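Local structure of putative polyketide synthase (Brevibacillus brevis, 5HU7) at residues A[242-247]-A[289-294]; A[78-83]-A[131-136]; A[51-56]-A[206-211]; A[186-191]-A[258-263]. The protein probably catalyses the dehydration of beta-hydroxyacyl chains during polyketide assembly, serving as the dehydratase domain of a trans-AT polyketide synthase. All blocks are in the same frame, centred on the assembly; numbering follows the deposited sequence.

Contact 1. Residues A[242-247]-A[289-294]; sequences FTLEEL and IRMRGF
Leu244 and Met291 meet at the apolar centre, their side chains crossing at about a right angle. Leu244 CD1 lies 3.9 Å from Met291 CB, and Leu244 CD2 faces the methyl CE of Met291. That CE also sits 3.8 Å above one face of the Phe294 ring, toward its rim. Phe294 CG is anti to the backbone N (chi1 -176°), and Phe242 CD1 lies at the edge of the Phe294 ring, near its plane. Phe294 CE1 is 3.9 Å from Phe242 CD1, with the two ring planes 55° apart. An alanine at Phe294 would probably leave Phe242 CD1 and the methyl of Met291 facing a gap. Leu247 and Ile289 lie side by side, and Leu247 CD1 packs against the branch methyl Ile289 CG2 at 3.4 Å.

Polar groups follow outward. Arg292 N donates to Glu246 O at 2.8 Å. Glu246 N returns a bond to Arg292 O at 3.0 Å. A longer bond of 3.3 Å runs from Glu245 N to Gly293 O, the donor standing 58° out of the carbonyl plane. A water bonds both Thr243 OG1 and Gly293 O, donating to the carbonyl. Arg292 NH1 lies over the centre of the Arg290 guanidinium, whose NH2 forms a salt bridge with Glu279. Gly293 has positive phi, and a side chain there would collide with Glu245 CB. Glu245 and Glu246 both face Arg292. This is a classic beta bulge, set at a corner in paired antiparallel strands of the double hotdog fold expected of polyketide synthase dehydratases.

Contact 2. Residues A[78-83]-A[131-136]; sequences RMSHVA and MVEFTS
Arg78 and Glu133 form a salt bridge between neighbouring strands. Arg78 NH1 reaches Glu133 OE2 at 3.2 Å. The oxygen lies close to the guanidinium plane, but it is met from above the carboxylate plane, 57° out of it. The two side chains run side by side in the same direction. Arg78 NE makes a second salt bridge, to Glu248, so the guanidinium links two acids.

A water joins three of the groups here. It donates to Glu133 OE2 at 2.8 Å and to Arg78 O at 2.9 Å, and it accepts from Ser80 OG at 2.7 Å. The carboxylate oxygen is thus gripped by both the arginine and the water.

The backbones pair in antiparallel fashion. Arg78 and Glu133 exchange two N-H to O bonds, as do Ser80 and Met131. Between them Met79 and Val132 form a non-hydrogen-bonded pair.

On the buried face Met79 and Val132 lie side by side, with Met79 CG 3.8 Å from Val132 CG2. Helix 52-65 covers them, through Ala59 on Met79 and Val63 on Val132. Arg78, Ser80, Glu133 and the water make one face largely polar, with Met131 beside them, while Met79 and Val132 make the other apolar. Strand 76-84 also pairs with strand 241-249. This is antiparallel sheet packed on a helix, as in the hotdog fold.

Contact 3. Residues A[51-56]-A[206-211]; sequences PLIAYL and LVFHPS
Leu56 and Phe208 make the clearest apolar contact between the start of helix 52-65 and the loop 206-211. Leu56 CB is 3.8 Å from Phe208 CE2, and Leu56 CD1 is 4.1 Å from Phe208 CZ. The side chains cross obliquely. Ile53, one turn earlier, completes the patch. Its CG2 lies 4.3 Å from Phe208 CD1, a looser touch. Its CG1 sits between the backbone N and the carbonyl carbon (chi1 54°), and CD1 beyond it heads for the backbone of the loop. Ile53 CD1 comes to 3.0 Å from His209 O, which is short for carbon and oxygen, so the detail is doubtful. Pro210 O lies farther from the same methyl. No hydrogen bond joins the two segments.

The second shell holds the loop in place. Glu57 OE1, on the same helix, accepts from both Val207 N and Phe208 N. Phe208 also rests on Leu247 of the sheet, while Leu56 rests on Phe242. His209 is fixed at both ring nitrogens. Its ND1 accepts from Ser211 N at 3.0 Å, a capping bond ahead of helix 212-227, and its NE2 bonds Pro196 O. Pro210 CD lies 3.3 Å above one face of the imidazole, toward the rim.

The contact joins the two sequence-family regions at the heart of the chain. His209 and Pro210 are consistent with the His-Pro pair that, in related dehydratases, precedes the helix carrying the active-site acid, within the double hotdog fold.

Contact 4. Residues A[186-191]-A[258-263]; sequences PGHVLV and YALIRF
Ile261 fits its side chain against two valines of the facing strand, in an antiparallel pairing that belongs to the probable double hotdog fold of this dehydratase. The methyl Ile261 CD1 is the bump here, reaching 3.8 Å from Val189 CG2 and 4.0 Å from Val191 CG2, and so bridges the valines. Val189 CG2 also presses on Ile261 CB, at 3.7 Å. Small Ala259 sets little bulk against Val191, its CB 4.4 Å from Val191 CB. Helix 212-227 covers this face, with Ser219 against Val191 and Ile261 and Leu216 against Ala259.

On the other face Leu190 and Leu260 lie with His188 and Arg262. Leu190 CG is anti to the backbone N (chi1 174°). There the leucine branch lies against the Tyr258 ring, with CG 4.0 Å from Tyr258 CD2. Leu190 CD1 touches Leu260 CB as well. An alanine at Leu190 would probably open a gap beside Tyr258 and leave its ring less firmly packed. Helix 145-150 backs this side, with Gln149 on Leu190 and Tyr258.

Four backbone bonds hold the strands, two between Val189 and Ile261 and two between Val191 and Ala259. The bond from Val191 N to Ala259 O is nearly straight and 2.8 Å long.

At the far end Arg262 lies alongside His188, the ring and guanidinium planes 74° apart. The imidazole also meets Leu260. There His188 ND1, buried and with no polar partner in the model, sits 3.7 Å from the methyl Leu260 CD1.

Contacts 3 and 4 are buried, while contacts 1 and 2 are only partly so. Contact 3 lies about 5 Å from the chain centre and contact 4 about 16 Å, both measured to contact centres. Contacts 1, 2 and 4 pair antiparallel strands. Contact 3 instead sets a helix against a loop without hydrogen bonds. Contacts 1 and 2 adjoin, since strand 241-249 borders strand 76-84, and both place charged groups on one face. Contact 2 alone has a salt bridge between its own segments. Contact 4 is apolar on the face of Val189, Val191, Ala259 and Ile261 and mixed on the other. Contact 3 touches contact 1 through both helix and loop, and contact 2 through Leu56, but not contact 4.

Contact 1. Residues A[242-247]-A[289-294]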
# COMPACT_ATOMS: atom_id res chain seq x y z
N PHE A 242 17.31 19.27 -11.82
CA PHE A 242 16.85 19.33 -13.18
C PHE A 242 15.44 19.88 -13.24
O PHE A 242 14.73 19.89 -12.24
CB PHE A 242 16.91 17.96 -13.88
CG PHE A 242 15.80 17.00 -13.48
CD1 PHE A 242 14.57 17.01 -14.15
CD2 PHE A 242 15.99 16.07 -12.47
CE1 PHE A 242 13.60 16.04 -13.86
CE2 PHE A 242 15.01 15.13 -12.18
CZ PHE A 242 13.84 15.11 -12.88
N THR A 243 15.05 20.35 -14.43
CA THR A 243 13.71 20.77 -14.79
C THR A 243 13.33 20.07 -16.09
O THR A 243 14.20 19.79 -16.92
CB THR A 243 13.57 22.30 -14.93
OG1 THR A 243 14.47 22.76 -15.92
CG2 THR A 243 13.78 23.04 -13.61
N LEU A 244 12.03 19.79 -16.27
CA LEU A 244 11.55 19.15 -17.49
C LEU A 244 10.19 19.67 -17.79
O LEU A 244 9.25 19.45 -17.03
CB LEU A 244 11.59 17.63 -17.30
CG LEU A 244 10.99 16.70 -18.34
CD1 LEU A 244 11.65 16.83 -19.61
CD2 LEU A 244 11.11 15.27 -17.89
N GLU A 245 10.06 20.40 -18.88
CA GLU A 245 8.79 20.98 -19.26
C GLU A 245 7.72 19.96 -19.58
O GLU A 245 6.60 20.15 -19.16
CB GLU A 245 8.95 21.99 -20.42
CG GLU A 245 9.17 23.41 -19.94
CD GLU A 245 8.10 23.93 -18.99
OE1 GLU A 245 6.93 24.08 -19.42
OE2 GLU A 245 8.40 24.07 -17.78
N GLU A 246 8.06 18.90 -20.31
CA GLU A 246 7.09 17.90 -20.68
C GLU A 246 7.72 16.58 -20.92
O GLU A 246 8.82 16.51 -21.46
CB GLU A 246 6.32 18.35 -21.94
CG GLU A 246 5.03 17.60 -22.20
CD GLU A 246 4.29 18.11 -23.43
OE1 GLU A 246 4.67 17.71 -24.55
OE2 GLU A 246 3.37 18.95 -23.26
N LEU A 247 7.01 15.52 -20.57
CA LEU A 247 7.43 14.14 -20.75
C LEU A 247 6.20 13.38 -21.16
O LEU A 247 5.22 13.38 -20.42
CB LEU A 247 7.97 13.59 -19.41
CG LEU A 247 8.10 12.08 -19.23
CD1 LEU A 247 8.97 11.47 -20.27
CD2 LEU A 247 8.70 11.75 -17.87
N ILE A 289 9.23 7.34 -25.62
CA ILE A 289 9.34 8.42 -24.64
C ILE A 289 9.90 9.68 -25.30
O ILE A 289 10.93 9.65 -25.97
CB ILE A 289 10.26 8.03 -23.44
CG1 ILE A 289 9.82 6.73 -22.73
CG2 ILE A 289 10.33 9.20 -22.43
CD1 ILE A 289 10.90 6.06 -21.96
N ARG A 290 9.26 10.81 -25.06
CA ARG A 290 9.68 12.11 -25.55
C ARG A 290 9.83 13.05 -24.34
O ARG A 290 8.92 13.13 -23.54
CB ARG A 290 8.67 12.63 -26.55
CG ARG A 290 8.79 14.12 -26.83
CD ARG A 290 7.82 14.55 -27.89
NE ARG A 290 8.19 14.06 -29.21
CZ ARG A 290 7.49 14.26 -30.32
NH1 ARG A 290 6.33 14.91 -30.28
NH2 ARG A 290 7.93 13.79 -31.48
N MET A 291 10.98 13.73 -24.23
CA MET A 291 11.28 14.67 -23.17
C MET A 291 11.50 15.99 -23.86
O MET A 291 12.33 16.06 -24.77
CB MET A 291 12.54 14.28 -22.41
CG MET A 291 12.42 12.95 -21.70
SD MET A 291 13.98 12.36 -21.07
CE MET A 291 14.18 13.41 -19.71
N ARG A 292 10.71 16.99 -23.52
CA ARG A 292 10.82 18.30 -24.12
C ARG A 292 11.15 19.31 -23.03
O ARG A 292 10.54 19.28 -21.97
CB ARG A 292 9.52 18.67 -24.86
CG ARG A 292 9.26 17.81 -26.12
CD ARG A 292 10.24 18.17 -27.25
NE ARG A 292 10.03 17.52 -28.55
CZ ARG A 292 9.06 17.82 -29.42
NH1 ARG A 292 8.98 17.17 -30.58
NH2 ARG A 292 8.16 18.75 -29.13
N GLY A 293 12.17 20.13 -23.27
CA GLY A 293 12.56 21.19 -22.37
C GLY A 293 13.27 20.66 -21.15
O GLY A 293 13.01 21.13 -20.05
N PHE A 294 14.24 19.73 -21.36
CA PHE A 294 15.04 19.09 -20.33
C PHE A 294 16.31 19.89 -20.04
O PHE A 294 17.15 20.05 -20.91
CB PHE A 294 15.40 17.66 -20.76
CG PHE A 294 16.16 16.87 -19.70
CD1 PHE A 294 15.62 16.68 -18.44
CD2 PHE A 294 17.41 16.36 -19.97
CE1 PHE A 294 16.31 15.94 -17.47
CE2 PHE A 294 18.10 15.60 -19.01
CZ PHE A 294 17.53 15.40 -17.76
O HOH W 1 13.14 23.32 -18.44

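Contact 2. Residues A[78-83]-A[131-136]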
# COMPACT_ATOMS: atom_id res chain seq x y z
N ARG A 78 1.33 11.90 -19.43
CA ARG A 78 2.05 13.13 -19.71
C ARG A 78 2.42 13.76 -18.38
O ARG A 78 1.53 14.04 -17.58
CB ARG A 78 1.26 14.13 -20.54
CG ARG A 78 2.08 15.40 -20.86
CD ARG A 78 1.28 16.51 -21.49
NE ARG A 78 0.82 16.13 -22.82
CZ ARG A 78 -0.44 15.84 -23.17
NH1 ARG A 78 -1.42 15.93 -22.29
NH2 ARG A 78 -0.71 15.48 -24.41
N MET A 79 3.71 13.95 -18.12
CA MET A 79 4.17 14.67 -16.94
C MET A 79 4.61 16.04 -17.44
O MET A 79 5.24 16.12 -18.46
CB MET A 79 5.29 13.95 -16.22
CG MET A 79 4.98 12.51 -15.91
SD MET A 79 6.34 11.59 -15.11
CE MET A 79 6.68 12.62 -13.82
N SER A 80 4.20 17.12 -16.77
CA SER A 80 4.49 18.50 -17.17
C SER A 80 5.05 19.28 -15.99
O SER A 80 4.71 18.96 -14.86
CB SER A 80 3.19 19.19 -17.59
OG SER A 80 2.68 18.65 -18.78
N HIS A 81 5.85 20.31 -16.26
CA HIS A 81 6.39 21.23 -15.25
C HIS A 81 7.12 20.53 -14.12
O HIS A 81 6.92 20.86 -12.96
CB HIS A 81 5.27 22.12 -14.71
CG HIS A 81 4.47 22.80 -15.77
ND1 HIS A 81 5.08 23.61 -16.72
CD2 HIS A 81 3.14 22.73 -16.03
CE1 HIS A 81 4.10 24.04 -17.50
NE2 HIS A 81 2.92 23.52 -17.14
N VAL A 82 7.92 19.54 -14.46
CA VAL A 82 8.68 18.77 -13.48
C VAL A 82 9.91 19.57 -13.04
O VAL A 82 10.59 20.19 -13.86
CB VAL A 82 9.08 17.38 -14.03
CG1 VAL A 82 9.94 16.62 -13.03
CG2 VAL A 82 7.85 16.56 -14.43
N ALA A 83 10.19 19.55 -11.74
CA ALA A 83 11.32 20.31 -11.18
C ALA A 83 11.89 19.61 -9.98
O ALA A 83 11.16 19.29 -9.07
CB ALA A 83 10.86 21.72 -10.82
N MET A 131 3.30 17.81 -12.46
CA MET A 131 1.90 17.53 -12.78
C MET A 131 1.83 16.34 -13.68
O MET A 131 2.76 16.12 -14.46
CB MET A 131 1.27 18.73 -13.50
CG MET A 131 1.38 20.03 -12.72
SD MET A 131 0.36 20.03 -11.24
CE MET A 131 1.52 20.67 -10.02
N VAL A 132 0.73 15.57 -13.58
CA VAL A 132 0.50 14.39 -14.42
C VAL A 132 -0.91 14.32 -14.99
O VAL A 132 -1.86 14.58 -14.28
CB VAL A 132 0.86 13.09 -13.69
CG1 VAL A 132 0.54 11.86 -14.55
CG2 VAL A 132 2.32 13.12 -13.30
N GLU A 133 -1.02 13.93 -16.29
CA GLU A 133 -2.28 13.66 -16.99
C GLU A 133 -2.24 12.30 -17.63
O GLU A 133 -1.19 11.83 -18.09
CB GLU A 133 -2.56 14.66 -18.11
CG GLU A 133 -2.60 16.11 -17.65
CD GLU A 133 -2.49 17.06 -18.82
OE1 GLU A 133 -3.53 17.61 -19.26
OE2 GLU A 133 -1.37 17.18 -19.35
N PHE A 134 -3.40 11.69 -17.67
CA PHE A 134 -3.68 10.41 -18.32
C PHE A 134 -4.38 10.75 -19.58
O PHE A 134 -5.37 11.47 -19.55
CB PHE A 134 -4.61 9.58 -17.46
CG PHE A 134 -3.95 9.20 -16.16
CD1 PHE A 134 -2.89 8.30 -16.14
CD2 PHE A 134 -4.42 9.70 -14.96
CE1 PHE A 134 -2.29 7.95 -14.94
CE2 PHE A 134 -3.81 9.35 -13.77
CZ PHE A 134 -2.74 8.49 -13.77
N THR A 135 -3.85 10.31 -20.69
CA THR A 135 -4.40 10.63 -21.98
C THR A 135 -4.14 9.52 -22.97
O THR A 135 -3.21 8.75 -22.80
CB THR A 135 -3.80 11.99 -22.44
OG1 THR A 135 -4.50 12.45 -23.61
CG2 THR A 135 -2.30 11.92 -22.68
N SER A 136 -4.95 9.49 -24.04
CA SER A 136 -4.82 8.53 -25.11
C SER A 136 -4.11 9.24 -26.22
O SER A 136 -4.67 10.15 -26.82
CB SER A 136 -6.19 8.03 -25.56
OG SER A 136 -6.92 7.62 -24.42
O HOH W 2 0.93 16.88 -17.73

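Contact 3. Residues A[51-56]-A[206-211]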
# COMPACT_ATOMS: atom_id res chain seq x y z
N PRO A 51 19.65 9.42 -8.49
CA PRO A 51 19.67 9.56 -9.95
C PRO A 51 18.50 10.35 -10.53
O PRO A 51 17.37 10.19 -10.07
CB PRO A 51 19.69 8.12 -10.45
CG PRO A 51 20.10 7.31 -9.34
CD PRO A 51 19.73 8.01 -8.07
N LEU A 52 18.76 11.21 -11.51
CA LEU A 52 17.76 12.06 -12.18
C LEU A 52 16.51 11.28 -12.68
O LEU A 52 15.39 11.56 -12.25
CB LEU A 52 18.43 12.87 -13.32
CG LEU A 52 19.50 13.92 -12.92
CD1 LEU A 52 20.23 14.58 -14.13
CD2 LEU A 52 18.97 14.93 -11.97
N ILE A 53 16.71 10.28 -13.55
CA ILE A 53 15.62 9.42 -14.05
C ILE A 53 14.86 8.67 -12.95
O ILE A 53 13.70 8.32 -13.14
CB ILE A 53 16.10 8.42 -15.13
CG1 ILE A 53 17.33 7.59 -14.60
CG2 ILE A 53 16.38 9.18 -16.44
CD1 ILE A 53 17.69 6.42 -15.37
N ALA A 54 15.50 8.43 -11.82
CA ALA A 54 14.84 7.72 -10.74
C ALA A 54 13.66 8.53 -10.20
O ALA A 54 12.64 7.95 -9.85
CB ALA A 54 15.82 7.40 -9.64
N TYR A 55 13.76 9.89 -10.24
CA TYR A 55 12.67 10.76 -9.81
C TYR A 55 11.47 10.64 -10.74
O TYR A 55 10.34 10.68 -10.28
CB TYR A 55 13.13 12.23 -9.83
CG TYR A 55 14.16 12.59 -8.78
CD1 TYR A 55 13.78 12.82 -7.45
CD2 TYR A 55 15.47 12.85 -9.14
CE1 TYR A 55 14.70 13.29 -6.51
CE2 TYR A 55 16.40 13.29 -8.20
CZ TYR A 55 16.01 13.55 -6.90
OH TYR A 55 16.91 14.02 -5.99
N LEU A 56 11.71 10.50 -12.05
CA LEU A 56 10.65 10.39 -13.04
C LEU A 56 9.97 9.05 -12.99
O LEU A 56 8.75 8.95 -13.07
CB LEU A 56 11.20 10.63 -14.43
CG LEU A 56 11.90 11.99 -14.66
CD1 LEU A 56 12.53 12.00 -16.05
CD2 LEU A 56 10.96 13.12 -14.50
N LEU A 206 9.54 -1.46 -14.89
CA LEU A 206 10.18 -0.23 -15.34
C LEU A 206 9.77 0.28 -16.72
O LEU A 206 9.29 -0.46 -17.57
CB LEU A 206 11.69 -0.43 -15.32
CG LEU A 206 12.27 -0.91 -13.97
CD1 LEU A 206 13.80 -0.92 -13.99
CD2 LEU A 206 11.70 -0.09 -12.81
N VAL A 207 9.88 1.59 -16.89
CA VAL A 207 9.74 2.28 -18.16
C VAL A 207 11.15 2.83 -18.49
O VAL A 207 11.69 2.53 -19.56
CB VAL A 207 8.64 3.38 -18.12
CG1 VAL A 207 8.75 4.35 -19.30
CG2 VAL A 207 7.26 2.74 -18.08
N PHE A 208 11.75 3.58 -17.53
CA PHE A 208 13.10 4.12 -17.62
C PHE A 208 14.08 3.11 -17.10
O PHE A 208 13.94 2.65 -15.96
CB PHE A 208 13.25 5.38 -16.78
CG PHE A 208 12.45 6.56 -17.24
CD1 PHE A 208 12.93 7.39 -18.25
CD2 PHE A 208 11.27 6.90 -16.62
CE1 PHE A 208 12.20 8.49 -18.65
CE2 PHE A 208 10.52 7.99 -17.05
CZ PHE A 208 10.99 8.77 -18.05
N HIS A 209 15.11 2.81 -17.91
CA HIS A 209 16.13 1.86 -17.57
C HIS A 209 17.03 2.51 -16.50
O HIS A 209 17.29 3.71 -16.59
CB HIS A 209 16.94 1.53 -18.83
CG HIS A 209 17.86 0.38 -18.69
ND1 HIS A 209 19.11 0.52 -18.10
CD2 HIS A 209 17.70 -0.91 -19.05
CE1 HIS A 209 19.64 -0.70 -18.08
NE2 HIS A 209 18.87 -1.57 -18.74
N PRO A 210 17.55 1.75 -15.50
CA PRO A 210 18.39 2.38 -14.47
C PRO A 210 19.73 2.94 -14.95
O PRO A 210 20.35 3.70 -14.20
CB PRO A 210 18.58 1.24 -13.45
CG PRO A 210 18.38 0.02 -14.21
CD PRO A 210 17.33 0.32 -15.19
N SER A 211 20.20 2.58 -16.16
CA SER A 211 21.48 3.03 -16.70
C SER A 211 21.37 4.07 -17.81
O SER A 211 22.40 4.51 -18.30
CB SER A 211 22.24 1.83 -17.24
OG SER A 211 22.18 0.73 -16.34

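Contact 4. Residues A[186-191]-A[258-263]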
# COMPACT_ATOMS: atom_id res chain seq x y z
N PRO A 186 24.69 18.39 -37.71
CA PRO A 186 24.51 19.75 -37.19
C PRO A 186 23.14 19.86 -36.53
O PRO A 186 22.13 19.49 -37.14
CB PRO A 186 24.63 20.61 -38.46
CG PRO A 186 25.33 19.73 -39.44
CD PRO A 186 24.74 18.40 -39.18
N GLY A 187 23.11 20.22 -35.25
CA GLY A 187 21.87 20.34 -34.48
C GLY A 187 21.36 19.09 -33.77
O GLY A 187 20.38 19.19 -33.01
N HIS A 188 21.99 17.90 -33.99
CA HIS A 188 21.55 16.68 -33.29
C HIS A 188 22.61 15.60 -33.15
O HIS A 188 23.57 15.55 -33.90
CB HIS A 188 20.27 16.07 -33.94
CG HIS A 188 20.47 15.31 -35.23
ND1 HIS A 188 21.07 14.05 -35.25
CD2 HIS A 188 20.06 15.61 -36.47
CE1 HIS A 188 21.07 13.67 -36.52
NE2 HIS A 188 20.45 14.56 -37.29
N VAL A 189 22.37 14.71 -32.18
CA VAL A 189 23.16 13.51 -31.98
C VAL A 189 22.17 12.37 -31.90
O VAL A 189 21.14 12.51 -31.25
CB VAL A 189 24.15 13.54 -30.79
CG1 VAL A 189 25.21 14.60 -31.00
CG2 VAL A 189 23.45 13.78 -29.46
N LEU A 190 22.42 11.28 -32.64
CA LEU A 190 21.57 10.09 -32.60
C LEU A 190 22.44 9.02 -31.98
O LEU A 190 23.45 8.63 -32.56
CB LEU A 190 21.05 9.67 -33.98
CG LEU A 190 20.27 8.36 -34.00
CD1 LEU A 190 18.89 8.54 -33.39
CD2 LEU A 190 20.19 7.79 -35.44
N VAL A 191 22.10 8.61 -30.76
CA VAL A 191 22.90 7.66 -30.02
C VAL A 191 22.31 6.28 -30.19
O VAL A 191 21.13 6.10 -29.88
CB VAL A 191 22.91 8.03 -28.51
CG1 VAL A 191 23.80 7.07 -27.73
CG2 VAL A 191 23.37 9.45 -28.29
N TYR A 258 17.60 3.64 -29.36
CA TYR A 258 18.21 4.90 -29.78
C TYR A 258 17.67 6.05 -29.00
O TYR A 258 16.49 6.05 -28.63
CB TYR A 258 17.88 5.23 -31.25
CG TYR A 258 18.49 4.29 -32.26
CD1 TYR A 258 17.86 3.11 -32.62
CD2 TYR A 258 19.68 4.61 -32.90
CE1 TYR A 258 18.43 2.24 -33.54
CE2 TYR A 258 20.26 3.75 -33.82
CZ TYR A 258 19.62 2.57 -34.15
OH TYR A 258 20.17 1.69 -35.06
N ALA A 259 18.49 7.10 -28.90
CA ALA A 259 18.10 8.37 -28.32
C ALA A 259 18.51 9.47 -29.30
O ALA A 259 19.66 9.52 -29.70
CB ALA A 259 18.80 8.59 -26.98
N LEU A 260 17.56 10.26 -29.76
CA LEU A 260 17.82 11.41 -30.62
C LEU A 260 17.82 12.61 -29.70
O LEU A 260 16.84 12.81 -29.00
CB LEU A 260 16.74 11.56 -31.68
CG LEU A 260 16.89 12.77 -32.63
CD1 LEU A 260 18.11 12.65 -33.49
CD2 LEU A 260 15.69 12.91 -33.50
N ILE A 261 18.92 13.37 -29.64
CA ILE A 261 19.04 14.51 -28.74
C ILE A 261 19.25 15.74 -29.60
O ILE A 261 20.08 15.74 -30.50
CB ILE A 261 20.22 14.33 -27.74
CG1 ILE A 261 20.10 13.03 -26.91
CG2 ILE A 261 20.31 15.54 -26.79
CD1 ILE A 261 21.43 12.47 -26.50
N ARG A 262 18.52 16.81 -29.27
CA ARG A 262 18.56 18.10 -29.95
C ARG A 262 18.46 19.20 -28.90
O ARG A 262 18.07 18.95 -27.75
CB ARG A 262 17.29 18.26 -30.84
CG ARG A 262 17.14 17.30 -32.01
CD ARG A 262 15.86 17.66 -32.76
NE ARG A 262 15.46 16.73 -33.83
CZ ARG A 262 15.94 16.70 -35.07
NH1 ARG A 262 16.90 17.55 -35.44
NH2 ARG A 262 15.47 15.82 -35.96
N PHE A 263 18.71 20.42 -29.32
CA PHE A 263 18.48 21.60 -28.48
C PHE A 263 17.02 21.96 -28.68
O PHE A 263 16.53 21.89 -29.81
CB PHE A 263 19.30 22.80 -28.91
CG PHE A 263 20.75 22.65 -28.59
CD1 PHE A 263 21.20 22.78 -27.28
CD2 PHE A 263 21.68 22.35 -29.59
CE1 PHE A 263 22.55 22.60 -26.97
CE2 PHE A 263 23.02 22.22 -29.29
CZ PHE A 263 23.45 22.34 -27.98